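PDB 4HR6: lectin from Trichosanthes anguina, which binds galactosides through ricin-type beta-trefoil domains and is part of a nontoxic homologue of type II ribosome-inactivating proteins. Local coordinates for residues C[61-66]-C[95-100]; C[141-144]-C[148-151]; C[245-250]-C[258-263]. All coordinates share one frame; numbering follows the deposited sequence.

Contact 1: residues C[61-66]-C[95-100]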
# COMPACT_ATOMS: atom_id res chain seq x y z
N LEU C 61 7.41 -3.13 28.59
CA LEU C 61 5.98 -3.47 28.65
C LEU C 61 5.69 -4.90 29.12
O LEU C 61 6.29 -5.86 28.62
CB LEU C 61 5.38 -3.27 27.25
CG LEU C 61 3.86 -3.22 27.09
CD1 LEU C 61 3.35 -1.87 27.55
CD2 LEU C 61 3.45 -3.47 25.64
N ALA C 62 4.74 -5.04 30.05
CA ALA C 62 4.47 -6.34 30.67
C ALA C 62 3.02 -6.52 31.12
O ALA C 62 2.31 -5.55 31.42
CB ALA C 62 5.40 -6.56 31.86
N THR C 63 2.62 -7.79 31.20
CA THR C 63 1.29 -8.17 31.66
C THR C 63 1.32 -9.50 32.43
O THR C 63 1.67 -10.55 31.88
CB THR C 63 0.31 -8.28 30.47
OG1 THR C 63 -0.96 -8.73 30.95
CG2 THR C 63 0.82 -9.26 29.40
N ASN C 64 0.96 -9.43 33.72
CA ASN C 64 0.82 -10.62 34.57
C ASN C 64 -0.45 -10.51 35.41
O ASN C 64 -0.60 -9.57 36.20
CB ASN C 64 2.04 -10.80 35.48
CG ASN C 64 2.09 -12.16 36.17
OD1 ASN C 64 1.67 -13.17 35.61
ND2 ASN C 64 2.62 -12.18 37.39
N ASN C 65 -1.35 -11.48 35.24
CA ASN C 65 -2.66 -11.46 35.90
C ASN C 65 -2.54 -11.35 37.42
O ASN C 65 -3.32 -10.65 38.06
CB ASN C 65 -3.47 -12.71 35.52
CG ASN C 65 -4.95 -12.57 35.82
OD1 ASN C 65 -5.44 -11.48 36.13
ND2 ASN C 65 -5.68 -13.68 35.73
N SER C 66 -1.53 -12.02 37.97
CA SER C 66 -1.21 -11.94 39.39
C SER C 66 -0.61 -10.58 39.74
O SER C 66 -1.16 -9.86 40.57
CB SER C 66 -0.22 -13.04 39.77
OG SER C 66 -0.65 -14.30 39.30
N ILE C 95 -2.00 -6.12 18.86
CA ILE C 95 -0.82 -6.28 19.69
C ILE C 95 -1.19 -7.24 20.81
O ILE C 95 -2.12 -6.97 21.57
CB ILE C 95 -0.39 -4.93 20.29
CG1 ILE C 95 0.08 -4.02 19.16
CG2 ILE C 95 0.68 -5.12 21.36
CD1 ILE C 95 0.58 -2.66 19.60
N MET C 96 -0.46 -8.34 20.92
CA MET C 96 -0.76 -9.36 21.92
C MET C 96 0.51 -10.05 22.43
O MET C 96 1.59 -9.88 21.87
CB MET C 96 -1.74 -10.38 21.33
CG MET C 96 -1.22 -11.12 20.10
SD MET C 96 -0.64 -12.79 20.42
CE MET C 96 -1.98 -13.74 19.70
N ASN C 97 0.36 -10.82 23.51
CA ASN C 97 1.43 -11.65 24.07
C ASN C 97 1.22 -13.11 23.68
O ASN C 97 0.28 -13.74 24.16
CB ASN C 97 1.44 -11.53 25.59
CG ASN C 97 2.57 -12.33 26.25
OD1 ASN C 97 2.74 -13.55 26.00
ND2 ASN C 97 3.33 -11.66 27.10
N PRO C 98 2.09 -13.67 22.83
CA PRO C 98 1.93 -15.04 22.30
C PRO C 98 1.55 -16.13 23.32
O PRO C 98 0.89 -17.11 22.97
CB PRO C 98 3.31 -15.35 21.71
CG PRO C 98 3.91 -14.04 21.39
CD PRO C 98 3.33 -13.03 22.34
N ASN C 99 1.98 -15.96 24.57
CA ASN C 99 1.71 -16.95 25.62
C ASN C 99 0.26 -16.92 26.13
O ASN C 99 -0.30 -17.96 26.48
CB ASN C 99 2.69 -16.77 26.79
CG ASN C 99 4.14 -16.92 26.37
OD1 ASN C 99 4.96 -16.01 26.58
ND2 ASN C 99 4.48 -18.06 25.77
N TYR C 100 -0.34 -15.73 26.15
CA TYR C 100 -1.73 -15.55 26.57
C TYR C 100 -2.60 -15.33 25.35
O TYR C 100 -2.98 -14.21 25.02
CB TYR C 100 -1.83 -14.39 27.56
CG TYR C 100 -0.86 -14.56 28.70
CD1 TYR C 100 0.35 -13.89 28.72
CD2 TYR C 100 -1.15 -15.43 29.75
CE1 TYR C 100 1.24 -14.05 29.77
CE2 TYR C 100 -0.26 -15.61 30.80
CZ TYR C 100 0.93 -14.92 30.80
OH TYR C 100 1.82 -15.09 31.84

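Contact 2: residues C[141-144]-C[148-151]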
# COMPACT_ATOMS: atom_id res chain seq x y z
N SER C 141 -9.69 9.23 -0.94
CA SER C 141 -10.89 8.63 -1.51
C SER C 141 -10.71 7.15 -1.56
O SER C 141 -9.58 6.66 -1.56
CB SER C 141 -11.13 9.14 -2.94
OG SER C 141 -11.15 10.55 -2.96
N ILE C 142 -11.82 6.43 -1.58
CA ILE C 142 -11.79 5.00 -1.70
C ILE C 142 -12.49 4.64 -3.00
O ILE C 142 -13.68 4.95 -3.17
CB ILE C 142 -12.49 4.31 -0.53
CG1 ILE C 142 -11.82 4.73 0.77
CG2 ILE C 142 -12.44 2.81 -0.70
CD1 ILE C 142 -12.55 4.27 2.02
N VAL C 143 -11.74 4.00 -3.91
CA VAL C 143 -12.18 3.78 -5.28
C VAL C 143 -12.48 2.31 -5.47
O VAL C 143 -11.69 1.47 -5.08
CB VAL C 143 -11.10 4.25 -6.29
CG1 VAL C 143 -11.60 4.12 -7.73
CG2 VAL C 143 -10.70 5.69 -6.01
N GLY C 144 -13.63 2.00 -6.04
CA GLY C 144 -14.07 0.64 -6.25
C GLY C 144 -14.25 0.42 -7.73
O GLY C 144 -13.71 1.19 -8.54
N MET C 148 -15.42 4.10 -9.57
CA MET C 148 -16.34 4.93 -8.80
C MET C 148 -15.88 5.04 -7.35
O MET C 148 -15.18 4.16 -6.86
CB MET C 148 -17.73 4.35 -8.90
CG MET C 148 -18.29 4.53 -10.29
SD MET C 148 -19.98 3.94 -10.42
CE MET C 148 -20.87 5.36 -9.78
N CYS C 149 -16.28 6.14 -6.70
CA CYS C 149 -15.83 6.52 -5.37
C CYS C 149 -16.91 6.29 -4.29
O CYS C 149 -18.08 6.62 -4.52
CB CYS C 149 -15.47 8.01 -5.35
SG CYS C 149 -13.87 8.49 -6.07
N LEU C 150 -16.51 5.77 -3.13
CA LEU C 150 -17.40 5.70 -1.97
C LEU C 150 -17.82 7.08 -1.53
O LEU C 150 -16.99 7.95 -1.29
CB LEU C 150 -16.74 5.04 -0.76
CG LEU C 150 -16.83 3.53 -0.55
CD1 LEU C 150 -16.29 3.25 0.84
CD2 LEU C 150 -18.25 2.99 -0.67
N GLU C 151 -19.14 7.27 -1.41
CA GLU C 151 -19.68 8.54 -0.95
C GLU C 151 -20.55 8.37 0.32
O GLU C 151 -21.31 7.40 0.46
CB GLU C 151 -20.47 9.20 -2.07
CG GLU C 151 -20.74 10.67 -1.82
CD GLU C 151 -21.38 11.34 -3.01
OE1 GLU C 151 -20.70 11.47 -4.05
OE2 GLU C 151 -22.56 11.72 -2.90
O HOH W 1 -14.19 8.23 -1.81

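Contact 3: residues C[245-250]-C[258-263]. With AMG (methyl alpha-D-galactopyranoside), chain E.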
# COMPACT_ATOMS: atom_id res chain seq x y z
N LYS C 245 -27.03 0.47 -4.96
CA LYS C 245 -26.71 1.33 -3.82
C LYS C 245 -26.40 0.57 -2.51
O LYS C 245 -26.53 1.15 -1.43
CB LYS C 245 -27.83 2.35 -3.60
CG LYS C 245 -27.58 3.70 -4.23
CD LYS C 245 -27.67 3.66 -5.74
CE LYS C 245 -27.50 5.04 -6.34
NZ LYS C 245 -28.53 6.01 -5.85
N LYS C 246 -25.97 -0.69 -2.62
CA LYS C 246 -25.69 -1.53 -1.44
C LYS C 246 -24.24 -2.06 -1.37
O LYS C 246 -23.81 -2.87 -2.21
CB LYS C 246 -26.68 -2.71 -1.34
CG LYS C 246 -27.85 -2.50 -0.37
CD LYS C 246 -29.01 -1.75 -1.03
CE LYS C 246 -30.24 -1.66 -0.13
NZ LYS C 246 -30.34 -0.35 0.59
N ILE C 247 -23.51 -1.62 -0.35
CA ILE C 247 -22.22 -2.20 0.02
C ILE C 247 -22.46 -3.19 1.16
O ILE C 247 -23.02 -2.83 2.19
CB ILE C 247 -21.22 -1.12 0.49
CG1 ILE C 247 -21.13 0.02 -0.53
CG2 ILE C 247 -19.85 -1.75 0.76
CD1 ILE C 247 -20.83 -0.46 -1.94
N ILE C 248 -22.02 -4.42 0.96
CA ILE C 248 -22.20 -5.47 1.95
C ILE C 248 -20.86 -6.06 2.40
O ILE C 248 -19.82 -5.77 1.81
CB ILE C 248 -23.10 -6.61 1.40
CG1 ILE C 248 -22.41 -7.36 0.26
CG2 ILE C 248 -24.44 -6.04 0.93
CD1 ILE C 248 -23.16 -8.58 -0.24
N LEU C 249 -20.93 -6.91 3.42
CA LEU C 249 -19.78 -7.61 3.99
C LEU C 249 -19.89 -9.08 3.64
O LEU C 249 -20.74 -9.79 4.16
CB LEU C 249 -19.75 -7.42 5.50
CG LEU C 249 -18.52 -7.90 6.27
CD1 LEU C 249 -17.26 -7.22 5.76
CD2 LEU C 249 -18.70 -7.60 7.74
N HIS C 250 -19.00 -9.55 2.78
CA HIS C 250 -19.17 -10.83 2.11
C HIS C 250 -17.97 -11.75 2.33
O HIS C 250 -16.92 -11.31 2.76
CB HIS C 250 -19.36 -10.56 0.62
CG HIS C 250 -19.88 -11.72 -0.16
ND1 HIS C 250 -19.05 -12.66 -0.73
CD2 HIS C 250 -21.14 -12.10 -0.47
CE1 HIS C 250 -19.78 -13.57 -1.36
NE2 HIS C 250 -21.05 -13.25 -1.22
N GLN C 258 -14.85 -6.68 -5.09
CA GLN C 258 -14.18 -6.67 -3.78
C GLN C 258 -12.77 -6.01 -3.79
O GLN C 258 -12.03 -6.07 -2.79
CB GLN C 258 -14.07 -8.09 -3.23
CG GLN C 258 -15.37 -8.63 -2.67
CD GLN C 258 -15.24 -10.03 -2.12
OE1 GLN C 258 -14.15 -10.60 -2.08
NE2 GLN C 258 -16.37 -10.60 -1.71
N GLN C 259 -12.43 -5.37 -4.91
CA GLN C 259 -11.13 -4.71 -5.06
C GLN C 259 -11.33 -3.23 -4.96
O GLN C 259 -12.26 -2.68 -5.53
CB GLN C 259 -10.50 -5.09 -6.41
CG GLN C 259 -9.88 -6.49 -6.44
CD GLN C 259 -9.31 -6.83 -7.81
OE1 GLN C 259 -8.86 -5.95 -8.55
NE2 GLN C 259 -9.34 -8.12 -8.17
N TRP C 260 -10.45 -2.57 -4.21
CA TRP C 260 -10.54 -1.15 -3.91
C TRP C 260 -9.15 -0.52 -3.96
O TRP C 260 -8.15 -1.22 -3.85
CB TRP C 260 -11.08 -0.96 -2.49
CG TRP C 260 -12.40 -1.63 -2.23
CD1 TRP C 260 -12.61 -2.92 -1.84
CD2 TRP C 260 -13.68 -1.03 -2.38
NE1 TRP C 260 -13.96 -3.17 -1.73
CE2 TRP C 260 -14.64 -2.01 -2.04
CE3 TRP C 260 -14.12 0.24 -2.74
CZ2 TRP C 260 -16.02 -1.76 -2.08
CZ3 TRP C 260 -15.50 0.50 -2.77
CH2 TRP C 260 -16.42 -0.50 -2.44
N VAL C 261 -9.10 0.79 -4.10
CA VAL C 261 -7.84 1.50 -4.12
C VAL C 261 -8.00 2.71 -3.25
O VAL C 261 -9.00 3.41 -3.38
CB VAL C 261 -7.45 1.97 -5.55
CG1 VAL C 261 -6.27 2.92 -5.51
CG2 VAL C 261 -7.18 0.77 -6.45
N LEU C 262 -7.03 2.94 -2.37
CA LEU C 262 -6.98 4.14 -1.57
C LEU C 262 -6.34 5.22 -2.43
O LEU C 262 -5.16 5.10 -2.81
CB LEU C 262 -6.13 3.93 -0.32
CG LEU C 262 -6.43 4.68 0.98
CD1 LEU C 262 -5.13 5.05 1.68
CD2 LEU C 262 -7.27 5.92 0.81
N PHE C 263 -7.09 6.28 -2.74
CA PHE C 263 -6.55 7.34 -3.55
C PHE C 263 -6.25 8.54 -2.65
O PHE C 263 -7.08 9.41 -2.40
CB PHE C 263 -7.47 7.68 -4.73
CG PHE C 263 -6.78 8.40 -5.85
CD1 PHE C 263 -6.27 7.70 -6.94
CD2 PHE C 263 -6.60 9.77 -5.81
CE1 PHE C 263 -5.63 8.35 -7.98
CE2 PHE C 263 -5.95 10.44 -6.85
CZ PHE C 263 -5.46 9.73 -7.93
C1 AMG E . -22.69 -12.48 -6.15
C2 AMG E . -21.34 -11.77 -6.09
C3 AMG E . -20.87 -11.60 -4.64
C4 AMG E . -21.96 -10.91 -3.83
C5 AMG E . -23.31 -11.61 -4.02
C6 AMG E . -24.47 -10.88 -3.34
C7 AMG E . -23.38 -14.75 -6.35
O1 AMG E . -22.59 -13.81 -5.63
O2 AMG E . -20.39 -12.53 -6.85
O3 AMG E . -19.66 -10.83 -4.56
O4 AMG E . -22.03 -9.53 -4.22
O5 AMG E . -23.64 -11.72 -5.41
O6 AMG E . -25.54 -11.81 -3.14

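Contact 1: residues C[61-66]-C[95-100]
Thr63 meets two side chains of 95-100, Asn97 and Tyr100, as the chain runs out of strand 59-62 in the first ricin-type lectin domain. The methyl CG2 of Thr63 approaches the amide of Asn97, 4.2 Å from ND2, a loose van der Waals meeting. Further along, the carbonyl O of Thr63 lies 4.1 Å from CE1 of Tyr100, oblique to the ring, and Asn64 also lies near this tyrosine. These touches are few and shallow; the nearest CA pair, Thr63 and Asn97, is 8.4 Å apart.

The Asn97 amide is held at both ends, OD1 within its own turn and ND2 by the carbonyl of Glu83. Residues 97-100 form a type I beta turn closed by Tyr100 N to Asn97 O at 2.9 Å. An Asx turn overlies its start, with Asn99 N donating to Asn97 OD1 at 2.9 Å, in the carbonyl plane. Placing CG anti to the backbone N (chi1 -178°) brings ND2 of Asn97 near the Thr63 methyl. Tyr100 is fixed at its far end by a hydrogen bond from OH to Asp84 OD1, while CB of Asn99 lies over one ring face near the rim.

Residues 83-84 thus bond to both segments: Asp84 also pairs through its backbone with Thr63. Both amide atoms of Asn97 and the tyrosine hydroxyl are satisfied away from 61-66, consistent with the 83-84 loop, rather than direct bonds, setting the spacing of the segments, whose own contact is only van der Waals packing.

Contact 2: residues C[141-144]-C[148-151]
Ile142 and Val143 face Cys149 and Leu150 across a short, strongly splayed hairpin-like connection at the start of the second ricin-type beta-trefoil domain, where strand 138-143 turns back into strand 148-153. The strand directions are 129° apart, and only Val143 and Cys149 form an antiparallel bridge, a non-hydrogen-bonded pair with CA atoms 4.6 Å apart.

Two backbone hydrogen bonds flank that pair, both nearly straight. Leu150 N donates to Ile142 O at 2.9 Å. Gly144 N donates to Met148 O at 2.8 Å. The same two carbonyls also receive CA-H...O contacts from the bridged residues: Cys149 CA is near Ile142 O, and Val143 CA is 3.4 Å from Met148 O.

Apolar contacts occupy two places. On one side CD1 of Leu150 settles against CB, CG2 and CD1 of Ile142, the closest approach being 4.1 Å between the two CD1 atoms. Leu150 also packs on Met159 and Leu161, and Ile142 on Trp260, which carries this pair into the domain interior. Elsewhere Val143 CG2 lies 4.2 Å from Cys149 SG. Val143 places CG2 beside its backbone N while CG1, anti to that N (chi1 -175°), lies near Met148 O. Cys149 is in a disulfide with Cys164, and Tyr129 of a neighbouring chain packs on both Val143 and Cys149.

Beyond the last direct bond the strands have parted too far for another, and water fills the gap: one molecule accepts from Ile142 N at 3.0 Å and donates to Leu150 O, a carbonyl that Trp173 NE1 also engages.

Contact 3: residues C[245-250]-C[258-263]
The Gln-x-Trp motif of the ricin-type lectin domain, here Gln258 and Trp260, meets strand 247-250 beneath a galactoside site. Its glutamine touches His250 and its tryptophan touches Ile247, so the segments come together at two separate points.

The His250 ring lies against methyl alpha-D-galactopyranoside, with C4 of the sugar over one face, 3.6 Å from His250 NE2, and C3 also over that face near the rim, 3.8 Å above the plane. His250 CD2 is 3.7 Å from C4 of the sugar. Setting CG anti to the backbone N (chi1 -166°) brings the ring out from the strand end, a flat aromatic face against the C3-C4 part of the sugar. Ile248 CD1 adds a touch at 4.1 Å from C6 of the sugar.

Gln258 crosses the imidazole at about a right angle, its amide plane turned 56° from the ring. Gln258 NE2 comes 3.5 Å from ND1 of His250, oblique to the ring, in a packing contact; His250 ND1 is hydrogen-bonded to a residue just beside the segments. The amide is bound elsewhere: NE2 donates to Arg251 O and Asp236 OD1, and OE1 accepts from His253 N and Gly254 N. Four bonds therefore fix its rotation, and through Asp236, itself hydrogen-bonded to the sugar, Gln258 acts as a second-shell residue.

The indole edge of Trp260 meets Ile247 CD1, which lies 4.4 Å from CH2; Val237 and Ile142 also pack on this side chain.

Asp199, Arg239, His253 and Asn257 also hydrogen-bond the sugar. An aromatic platform combined with an aspartate hydrogen-bonded to galactose, braced by a Gln-x-Trp motif, is characteristic of the galactose sites of ricin-type beta-trefoil lectins.

Overall arrangement
From the N terminus, contact 1 comes first: it brings 95-100 back to the end of strand 59-62 and closes a loop of 28 residues in the first lectin domain. The chain then passes into the second, where contact 2 closes a tight turn and, much later, contact 3 closes the seven-residue loop 251-257 near the C terminus. The three follow in series, with none nested or crossing. Contact 1 stands apart, its nearest atoms about 20 Å from contact 3. Contacts 2 and 3 touch: strand 261-263 lies antiparallel beside 138-143, joining the first and last strands of the second domain.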